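Local atomic coordinates of SnoK (Streptomyces nogalater, PDB entry 5EPA), a protein that closes a carbocyclic ring in nogalamycin biosynthesis as a non-heme iron enzyme, probably dependent on 2-oxoglutarate like other members of the phytanoyl-CoA dioxygenase family. Residues Pro111-Ser116 and Pro264-Leu269; Leu144-Thr149 and Tyr240-Ala245; Arg175-Glu180 and Asp193-Tyr198. All blocks are in the same frame, centred on the assembly; numbering follows the deposited sequence.

Overall arrangement
Contacts 1 and 2 meet on one sheet, the larger antiparallel sheet of a cupin-type (double-stranded beta-helix) fold, and their centres lie about 9 Å apart. Strand 112-122 of contact 1 runs beside strand 233-242 of contact 2, which in turn pairs with strand 148-153. Contact 3 stands apart at the surface, in the region between strands 164-166 and 204-206; its centre is about 29 Å from that of contact 1 and about 21 Å from that of contact 2. Along the chain the three are nested: contact 3 inside the loop closed by contact 2, and contact 2 inside that of contact 1. Segment 264-269, late in the chain, comes back against the sheet that also carries Thr149 of the 2-oxoglutarate pocket.

Contact 1 (Pro111-Ser116 and Pro264-Leu269); sequences PLRVYS and PLEGEL
Arg113 and Glu266 bring the backbones within 8.2 Å, CA to CA, where the loop 264-269 passes strand 112-116 of the large cupin-type sheet without pairing with it. Tyr115 and Ser116 both face Val239, a classic beta bulge in this strand. Arg113 spans the gap: its chain is extended from CG to NE, and CD packs 3.3 Å from Leu265 O. A long side chain suits this place, since the guanidinium reaches past the loop backbone with Glu266 CB over one face, offset toward the rim. Arg113 NE and NH1 bond outside the two segments, to Ala243 O and Phe270 O. Glu266 lies side by side with Arg113, its carboxylate 52° from the guanidinium plane. Arg113 NH2 and Glu266 OE1 are 4.4 Å apart, and the oxygen lies well out of the guanidinium plane, so no N-H points at it. Gly267 has backbone angles that would jam a CB against the preceding carbonyl, which calls for glycine. Deeper in, Met241 of strand 233-242 touches both Leu265 and Tyr115. Chi1 of 165° sets Tyr115 CG anti to the backbone N, beside the carbonyl carbon. Leu265 CD2 meets the edge of this ring in its plane, 4.0 Å from Tyr115 CD1.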
loop_
_atom_site.group_PDB
_atom_site.type_symbol
_atom_site.label_atom_id
_atom_site.label_comp_id
_atom_site.label_asym_id
_atom_site.label_seq_id
_atom_site.Cartn_x
_atom_site.Cartn_y
_atom_site.Cartn_z
ATOM N N PRO A 111 14.115 -10.159 4.947
ATOM C CA PRO A 111 13.345 -11.008 4.043
ATOM C C PRO A 111 11.846 -10.695 4.091
ATOM O O PRO A 111 11.307 -10.397 5.154
ATOM C CB PRO A 111 13.632 -12.441 4.537
ATOM C CG PRO A 111 14.866 -12.322 5.380
ATOM C CD PRO A 111 14.761 -10.944 6.009
ATOM N N LEU A 112 11.214 -10.769 2.928
ATOM C CA LEU A 112 9.826 -10.439 2.780
ATOM C C LEU A 112 9.022 -11.534 2.115
ATOM O O LEU A 112 9.565 -12.379 1.399
ATOM C CB LEU A 112 9.680 -9.210 1.927
ATOM C CG LEU A 112 10.363 -7.928 2.403
ATOM C CD1 LEU A 112 10.333 -6.909 1.286
ATOM C CD2 LEU A 112 9.713 -7.359 3.655
ATOM N N ARG A 113 7.715 -11.474 2.351
ATOM C CA ARG A 113 6.740 -12.254 1.601
ATOM C C ARG A 113 5.668 -11.312 1.102
ATOM O O ARG A 113 5.410 -10.294 1.703
ATOM C CB ARG A 113 6.041 -13.299 2.481
ATOM C CG ARG A 113 6.845 -14.524 2.860
ATOM C CD ARG A 113 6.081 -15.361 3.870
ATOM N NE ARG A 113 6.888 -16.489 4.304
ATOM C CZ ARG A 113 7.053 -17.614 3.605
ATOM N NH1 ARG A 113 6.484 -17.766 2.395
ATOM N NH2 ARG A 113 7.814 -18.591 4.096
ATOM N N VAL A 114 4.987 -11.714 0.033
ATOM C CA VAL A 114 3.759 -11.007 -0.375
ATOM C C VAL A 114 2.601 -11.367 0.574
ATOM O O VAL A 114 2.275 -12.537 0.734
ATOM C CB VAL A 114 3.347 -11.369 -1.795
ATOM C CG1 VAL A 114 2.091 -10.611 -2.189
ATOM C CG2 VAL A 114 4.458 -11.034 -2.767
ATOM N N TYR A 115 2.037 -10.357 1.232
ATOM C CA TYR A 115 0.885 -10.528 2.101
ATOM C C TYR A 115 -0.383 -10.477 1.278
ATOM O O TYR A 115 -1.261 -11.321 1.423
ATOM C CB TYR A 115 0.783 -9.469 3.233
ATOM C CG TYR A 115 -0.600 -9.465 3.858
ATOM C CD1 TYR A 115 -1.059 -10.546 4.551
ATOM C CD2 TYR A 115 -1.473 -8.428 3.663
ATOM C CE1 TYR A 115 -2.339 -10.596 5.085
ATOM C CE2 TYR A 115 -2.757 -8.455 4.211
ATOM C CZ TYR A 115 -3.181 -9.579 4.908
ATOM O OH TYR A 115 -4.474 -9.631 5.419
ATOM N N SER A 116 -0.494 -9.458 0.446
ATOM C CA SER A 116 -1.705 -9.228 -0.329
ATOM C C SER A 116 -1.442 -8.119 -1.320
ATOM O O SER A 116 -0.370 -7.484 -1.316
ATOM C CB SER A 116 -2.870 -8.807 0.568
ATOM O OG SER A 116 -4.091 -8.858 -0.130
ATOM N N PRO A 264 1.827 -19.194 11.044
ATOM C CA PRO A 264 2.577 -18.443 10.087
ATOM C C PRO A 264 1.812 -18.342 8.770
ATOM O O PRO A 264 1.066 -19.250 8.435
ATOM C CB PRO A 264 3.857 -19.252 9.934
ATOM C CG PRO A 264 3.470 -20.646 10.244
ATOM C CD PRO A 264 2.377 -20.554 11.258
ATOM N N LEU A 265 2.024 -17.246 8.052
ATOM C CA LEU A 265 1.487 -17.079 6.716
ATOM C C LEU A 265 2.568 -17.469 5.719
ATOM O O LEU A 265 3.560 -16.780 5.536
ATOM C CB LEU A 265 1.023 -15.647 6.485
ATOM C CG LEU A 265 -0.286 -15.231 7.180
ATOM C CD1 LEU A 265 -0.142 -15.069 8.676
ATOM C CD2 LEU A 265 -0.791 -13.922 6.585
ATOM N N GLU A 266 2.346 -18.575 5.041
ATOM C CA GLU A 266 3.397 -19.205 4.235
ATOM C C GLU A 266 2.750 -19.966 3.076
ATOM O O GLU A 266 1.508 -19.917 2.882
ATOM C CB GLU A 266 4.368 -19.975 5.142
ATOM C CG GLU A 266 3.789 -21.089 5.962
ATOM C CD GLU A 266 4.861 -21.861 6.734
ATOM O OE1 GLU A 266 5.911 -21.260 7.064
ATOM O OE2 GLU A 266 4.645 -23.062 7.019
ATOM N N GLY A 267 3.558 -20.583 2.234
ATOM C CA GLY A 267 3.016 -21.316 1.080
ATOM C C GLY A 267 2.708 -20.421 -0.118
ATOM O O GLY A 267 3.137 -19.261 -0.190
ATOM N N GLU A 268 1.928 -20.952 -1.044
ATOM C CA GLU A 268 1.769 -20.341 -2.360
ATOM C C GLU A 268 0.998 -19.042 -2.347
ATOM O O GLU A 268 1.211 -18.214 -3.221
ATOM C CB GLU A 268 1.062 -21.302 -3.320
ATOM C CG GLU A 268 1.758 -22.618 -3.561
ATOM C CD GLU A 268 0.718 -23.670 -3.928
ATOM O OE1 GLU A 268 -0.507 -23.292 -3.969
ATOM O OE2 GLU A 268 1.116 -24.833 -4.176
ATOM N N LEU A 269 0.098 -18.868 -1.389
ATOM C CA LEU A 269 -0.654 -17.611 -1.293
ATOM C C LEU A 269 0.157 -16.447 -0.690
ATOM O O LEU A 269 -0.195 -15.311 -0.864
ATOM C CB LEU A 269 -1.969 -17.797 -0.521
ATOM C CG LEU A 269 -2.941 -18.801 -1.152
ATOM C CD1 LEU A 269 -4.228 -18.853 -0.344
ATOM C CD2 LEU A 269 -3.275 -18.458 -2.613
HETATM O O HOH W 1 -1.241 -13.104 -0.977
#

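Contact 2 (Leu144-Thr149 and Tyr240-Ala245); sequences LSATLT and YMDADA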
loop_
_atom_site.group_PDB
_atom_site.type_symbol
_atom_site.label_atom_id
_atom_site.label_comp_id
_atom_site.label_asym_id
_atom_site.label_seq_id
_atom_site.Cartn_x
_atom_site.Cartn_y
_atom_site.Cartn_z
ATOM N N LEU A 144 5.362 -7.415 13.322
ATOM C CA LEU A 144 5.790 -6.506 12.236
ATOM C C LEU A 144 6.959 -5.666 12.592
ATOM O O LEU A 144 7.034 -5.066 13.676
ATOM C CB LEU A 144 4.733 -5.639 11.518
ATOM C CG LEU A 144 3.486 -6.454 11.215
ATOM C CD1 LEU A 144 2.484 -5.614 10.459
ATOM C CD2 LEU A 144 3.842 -7.710 10.435
ATOM N N SER A 145 7.849 -5.589 11.616
ATOM C CA SER A 145 9.068 -4.875 11.773
ATOM C C SER A 145 9.383 -4.087 10.504
ATOM O O SER A 145 9.412 -2.862 10.534
ATOM C CB SER A 145 10.145 -5.883 12.114
ATOM O OG SER A 145 11.386 -5.250 12.283
ATOM N N ALA A 146 9.608 -4.782 9.399
ATOM C CA ALA A 146 10.039 -4.134 8.176
ATOM C C ALA A 146 8.963 -4.134 7.124
ATOM O O ALA A 146 9.210 -3.770 5.988
ATOM C CB ALA A 146 11.282 -4.826 7.653
ATOM N N THR A 147 7.765 -4.585 7.483
ATOM C CA THR A 147 6.661 -4.610 6.549
ATOM C C THR A 147 6.477 -3.234 5.881
ATOM O O THR A 147 6.453 -2.190 6.562
ATOM C CB THR A 147 5.369 -5.060 7.234
ATOM O OG1 THR A 147 5.494 -6.416 7.632
ATOM C CG2 THR A 147 4.159 -4.958 6.328
ATOM N N LEU A 148 6.268 -3.266 4.568
ATOM C CA LEU A 148 6.071 -2.063 3.761
ATOM C C LEU A 148 5.174 -2.316 2.552
ATOM O O LEU A 148 4.909 -3.461 2.172
ATOM C CB LEU A 148 7.401 -1.518 3.281
ATOM C CG LEU A 148 8.089 -2.151 2.087
ATOM C CD1 LEU A 148 9.319 -1.354 1.715
ATOM C CD2 LEU A 148 8.518 -3.540 2.411
ATOM N N THR A 149 4.688 -1.217 1.969
ATOM C CA THR A 149 3.746 -1.262 0.860
ATOM C C THR A 149 4.342 -0.566 -0.352
ATOM O O THR A 149 4.967 0.491 -0.210
ATOM C CB THR A 149 2.450 -0.539 1.204
ATOM O OG1 THR A 149 1.748 -1.206 2.268
ATOM C CG2 THR A 149 1.528 -0.439 -0.009
ATOM N N TYR A 240 4.124 -6.048 1.279
ATOM C CA TYR A 240 5.209 -7.000 1.490
ATOM C C TYR A 240 5.462 -7.097 2.999
ATOM O O TYR A 240 5.891 -6.125 3.623
ATOM C CB TYR A 240 6.474 -6.552 0.775
ATOM C CG TYR A 240 6.389 -6.500 -0.743
ATOM C CD1 TYR A 240 6.455 -7.661 -1.493
ATOM C CD2 TYR A 240 6.272 -5.321 -1.400
ATOM C CE1 TYR A 240 6.377 -7.630 -2.856
ATOM C CE2 TYR A 240 6.194 -5.261 -2.784
ATOM C CZ TYR A 240 6.244 -6.414 -3.515
ATOM O OH TYR A 240 6.182 -6.379 -4.902
ATOM N N MET A 241 5.153 -8.254 3.577
ATOM C CA MET A 241 5.257 -8.433 4.991
ATOM C C MET A 241 6.564 -9.091 5.355
ATOM O O MET A 241 7.210 -9.726 4.534
ATOM C CB MET A 241 4.087 -9.251 5.506
ATOM C CG MET A 241 4.040 -10.709 5.017
ATOM S SD MET A 241 2.571 -11.570 5.565
ATOM C CE MET A 241 2.740 -13.060 4.562
ATOM N N ASP A 242 6.945 -8.956 6.603
ATOM C CA ASP A 242 8.054 -9.703 7.156
ATOM C C ASP A 242 7.852 -11.198 6.855
ATOM O O ASP A 242 6.736 -11.734 6.992
ATOM C CB ASP A 242 8.112 -9.484 8.662
ATOM C CG ASP A 242 8.346 -7.998 9.036
ATOM O OD1 ASP A 242 9.533 -7.599 9.127
ATOM O OD2 ASP A 242 7.379 -7.224 9.270
ATOM N N ALA A 243 8.923 -11.874 6.453
ATOM C CA ALA A 243 8.822 -13.264 5.995
ATOM C C ALA A 243 8.386 -14.276 7.061
ATOM O O ALA A 243 8.021 -15.411 6.735
ATOM C CB ALA A 243 10.124 -13.696 5.369
ATOM N N ASP A 244 8.449 -13.882 8.324
ATOM C CA ASP A 244 8.055 -14.752 9.446
ATOM C C ASP A 244 6.802 -14.203 10.133
ATOM O O ASP A 244 6.483 -14.586 11.251
ATOM C CB ASP A 244 9.204 -14.896 10.464
ATOM C CG ASP A 244 9.596 -13.550 11.130
ATOM O OD1 ASP A 244 9.044 -12.469 10.811
ATOM O OD2 ASP A 244 10.468 -13.560 12.029
ATOM N N ALA A 245 6.049 -13.358 9.449
ATOM C CA ALA A 245 4.770 -12.861 9.976
ATOM C C ALA A 245 3.762 -13.944 10.296
ATOM O O ALA A 245 3.679 -14.953 9.596
ATOM C CB ALA A 245 4.140 -11.915 9.001
#
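Hydrogen bonds from Ser145, Ala146 and Thr147 converge on the Asp242 carboxylate, just where strand 233-242 ends. Ala146 N gives a 2.8 Å bond to the syn lone pair of Asp242 OD1. Asp242 OD2 takes two donors from opposite faces of the carboxylate plane: Ser145 N at 2.9 Å, and Thr147 OG1 at 2.6 Å, the latter 44° out of plane. Thr147 N adds a weak bond to the same Asp242 OD2. An aspartate suits the place because its short arm offers two acceptors to a turning backbone, and Thr147 supplies a hydroxyl beside its own N-H (chi1 -66°). An alanine at Asp242 would probably leave these backbone N-H groups and the Thr147 hydroxyl without their acceptor, freeing the 145-147 loop to shift. Backbone pairing follows: Leu148 and Tyr240 form an antiparallel hydrogen-bonded pair, Leu148 N to Tyr240 O at 3.0 Å and Tyr240 N to Leu148 O at 2.8 Å. Apolar contact is slighter, with Leu148 CD2 4.0 Å from Tyr240 CB, and Leu144 CD2 near Ala245 CB. A type I turn from Asp242 to Ala245 ends the segment. Around the contact, Tyr240 packs on helix 98-108 and bonds through OH to Val95 O, while Met241 lies against Phe270 and against Arg113 of strand 112-122.

Contact 3 (Arg175-Glu180 and Asp193-Tyr198); sequences REDRQE and DVWPDY
The C-terminal end of helix 191-194 meets the short 3-10 segment 175-177 at the surface, where Asp177 and Trp195 come closest, their CA atoms 4.4 Å apart. Trp195 is the first residue to leave helical geometry, and it starts a type I turn closed by Tyr198 N on Trp195 O. The Asp177 side chain crosses the indole at about a right angle: its CG approaches Trp195 CD1 obliquely, at 3.4 Å, and the carboxylate and ring planes are 39° apart. Chi1 of -172° sets Trp195 CG anti to the backbone N. Arg173 makes a cation-pi contact with the same indole and also bonds to Asp177 O. The acid is short enough to lie against the indole, and Asp177 OD1 also lies 3.8 Å from Pro196 CD. Val194 adds an apolar contact, the methyl CG1 of its branched side chain lying 3.6 Å from Gln179 N and equally near Asp177 O. Glu176 O and Val194 O, two acceptors, are 3.3 Å apart and not bonded. Within 175-180 the loop is braced by charge and a hydrogen bond. Glu180 CD lies over the centre of the Arg175 guanidinium, a pairing of charges only with no N-H pointing at the oxygen, while Arg175 NH1 bonds to Arg178 O. Arg178 NH1 forms a salt bridge with Glu180 OE2 at 2.8 Å, its hydrogen bond weak. The whole is a helix end passing into a type I turn, set against a loop held by a salt-bridge network.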
loop_
_atom_site.group_PDB
_atom_site.type_symbol
_atom_site.label_atom_id
_atom_site.label_comp_id
_atom_site.label_asym_id
_atom_site.label_seq_id
_atom_site.Cartn_x
_atom_site.Cartn_y
_atom_site.Cartn_z
ATOM N N ARG A 175 5.700 3.961 20.977
ATOM C CA ARG A 175 4.490 3.119 21.203
ATOM C C ARG A 175 3.255 3.911 21.610
ATOM O O ARG A 175 2.180 3.701 21.070
ATOM C CB ARG A 175 4.814 2.086 22.301
ATOM C CG ARG A 175 3.757 1.127 22.887
ATOM C CD ARG A 175 3.389 0.046 21.852
ATOM N NE ARG A 175 2.047 -0.511 22.072
ATOM C CZ ARG A 175 0.925 0.078 21.653
ATOM N NH1 ARG A 175 0.969 1.260 21.026
ATOM N NH2 ARG A 175 -0.249 -0.517 21.858
ATOM N N GLU A 176 3.430 4.831 22.539
ATOM C CA GLU A 176 2.312 5.629 23.034
ATOM C C GLU A 176 1.630 6.504 21.949
ATOM O O GLU A 176 0.516 6.981 22.167
ATOM C CB GLU A 176 2.738 6.517 24.218
ATOM C CG GLU A 176 3.787 7.639 23.835
ATOM C CD GLU A 176 5.224 7.428 24.336
ATOM O OE1 GLU A 176 5.663 6.237 24.398
ATOM O OE2 GLU A 176 5.913 8.467 24.626
ATOM N N ASP A 177 2.325 6.750 20.841
ATOM C CA ASP A 177 1.817 7.561 19.737
ATOM C C ASP A 177 1.317 6.716 18.545
ATOM O O ASP A 177 1.038 7.243 17.495
ATOM C CB ASP A 177 2.908 8.512 19.268
ATOM C CG ASP A 177 3.231 9.601 20.292
ATOM O OD1 ASP A 177 2.333 10.019 21.033
ATOM O OD2 ASP A 177 4.391 10.035 20.361
ATOM N N ARG A 178 1.208 5.417 18.738
ATOM C CA ARG A 178 0.756 4.491 17.702
ATOM C C ARG A 178 -0.452 3.715 18.154
ATOM O O ARG A 178 -0.572 3.354 19.319
ATOM C CB ARG A 178 1.791 3.436 17.452
ATOM C CG ARG A 178 2.962 3.937 16.694
ATOM C CD ARG A 178 3.761 2.763 16.200
ATOM N NE ARG A 178 4.777 2.393 17.182
ATOM C CZ ARG A 178 4.880 1.220 17.799
ATOM N NH1 ARG A 178 4.015 0.234 17.553
ATOM N NH2 ARG A 178 5.869 1.028 18.681
ATOM N N GLN A 179 -1.370 3.478 17.244
ATOM C CA GLN A 179 -2.494 2.648 17.596
ATOM C C GLN A 179 -2.140 1.137 17.609
ATOM O O GLN A 179 -2.620 0.409 18.468
ATOM C CB GLN A 179 -3.662 2.901 16.690
ATOM C CG GLN A 179 -4.890 2.126 17.134
ATOM C CD GLN A 179 -6.160 2.726 16.631
ATOM O OE1 GLN A 179 -6.154 3.529 15.688
ATOM N NE2 GLN A 179 -7.289 2.310 17.213
ATOM N N GLU A 180 -1.284 0.713 16.676
ATOM C CA GLU A 180 -0.882 -0.719 16.448
ATOM C C GLU A 180 -1.845 -1.731 15.844
ATOM O O GLU A 180 -1.430 -2.472 14.947
ATOM C CB GLU A 180 -0.398 -1.459 17.709
ATOM C CG GLU A 180 0.889 -0.874 18.315
ATOM C CD GLU A 180 1.784 -1.931 18.971
ATOM O OE1 GLU A 180 1.436 -3.147 18.986
ATOM O OE2 GLU A 180 2.864 -1.532 19.465
ATOM N N ASP A 193 -6.008 11.952 18.719
ATOM C CA ASP A 193 -6.170 11.406 20.100
ATOM C C ASP A 193 -5.093 10.364 20.432
ATOM O O ASP A 193 -4.556 10.341 21.513
ATOM C CB ASP A 193 -7.558 10.798 20.281
ATOM C CG ASP A 193 -8.674 11.859 20.276
ATOM O OD1 ASP A 193 -8.482 12.968 20.812
ATOM O OD2 ASP A 193 -9.755 11.604 19.720
ATOM N N VAL A 194 -4.755 9.547 19.431
ATOM C CA VAL A 194 -3.657 8.591 19.520
ATOM C C VAL A 194 -2.283 9.272 19.570
ATOM O O VAL A 194 -1.451 8.958 20.409
ATOM C CB VAL A 194 -3.643 7.695 18.289
ATOM C CG1 VAL A 194 -2.462 6.748 18.354
ATOM C CG2 VAL A 194 -4.942 6.904 18.142
ATOM N N TRP A 195 -2.056 10.196 18.641
ATOM C CA TRP A 195 -0.795 10.929 18.483
ATOM C C TRP A 195 -1.004 12.447 18.622
ATOM O O TRP A 195 -1.248 13.111 17.648
ATOM C CB TRP A 195 -0.230 10.630 17.099
ATOM C CG TRP A 195 1.137 11.147 16.827
ATOM C CD1 TRP A 195 2.060 11.556 17.739
ATOM C CD2 TRP A 195 1.743 11.298 15.552
ATOM N NE1 TRP A 195 3.204 11.936 17.111
ATOM C CE2 TRP A 195 3.039 11.793 15.765
ATOM C CE3 TRP A 195 1.314 11.069 14.240
ATOM C CZ2 TRP A 195 3.924 12.045 14.729
ATOM C CZ3 TRP A 195 2.192 11.324 13.203
ATOM C CH2 TRP A 195 3.486 11.822 13.461
ATOM N N PRO A 196 -0.954 12.975 19.845
ATOM C CA PRO A 196 -1.341 14.384 20.058
ATOM C C PRO A 196 -0.624 15.394 19.175
ATOM O O PRO A 196 -1.195 16.419 18.820
ATOM C CB PRO A 196 -0.981 14.623 21.515
ATOM C CG PRO A 196 -1.151 13.279 22.137
ATOM C CD PRO A 196 -0.709 12.276 21.109
ATOM N N ASP A 197 0.602 15.097 18.807
ATOM C CA ASP A 197 1.380 16.017 17.986
ATOM C C ASP A 197 1.090 15.908 16.472
ATOM O O ASP A 197 1.633 16.693 15.686
ATOM C CB ASP A 197 2.851 15.785 18.255
ATOM C CG ASP A 197 3.674 17.042 18.113
ATOM O OD1 ASP A 197 3.395 18.047 18.804
ATOM O OD2 ASP A 197 4.605 17.025 17.258
ATOM N N TYR A 198 0.238 14.962 16.072
ATOM C CA TYR A 198 -0.101 14.767 14.652
ATOM C C TYR A 198 -0.420 16.062 13.912
ATOM O O TYR A 198 0.132 16.317 12.862
ATOM C CB TYR A 198 -1.261 13.753 14.451
ATOM C CG TYR A 198 -1.832 13.738 13.040
ATOM C CD1 TYR A 198 -1.021 13.464 11.951
ATOM C CD2 TYR A 198 -3.158 14.030 12.794
ATOM C CE1 TYR A 198 -1.510 13.522 10.661
ATOM C CE2 TYR A 198 -3.651 14.103 11.506
ATOM C CZ TYR A 198 -2.823 13.853 10.439
ATOM O OH TYR A 198 -3.319 13.839 9.134
HETATM O O HOH W 2 0.091 9.231 22.889
#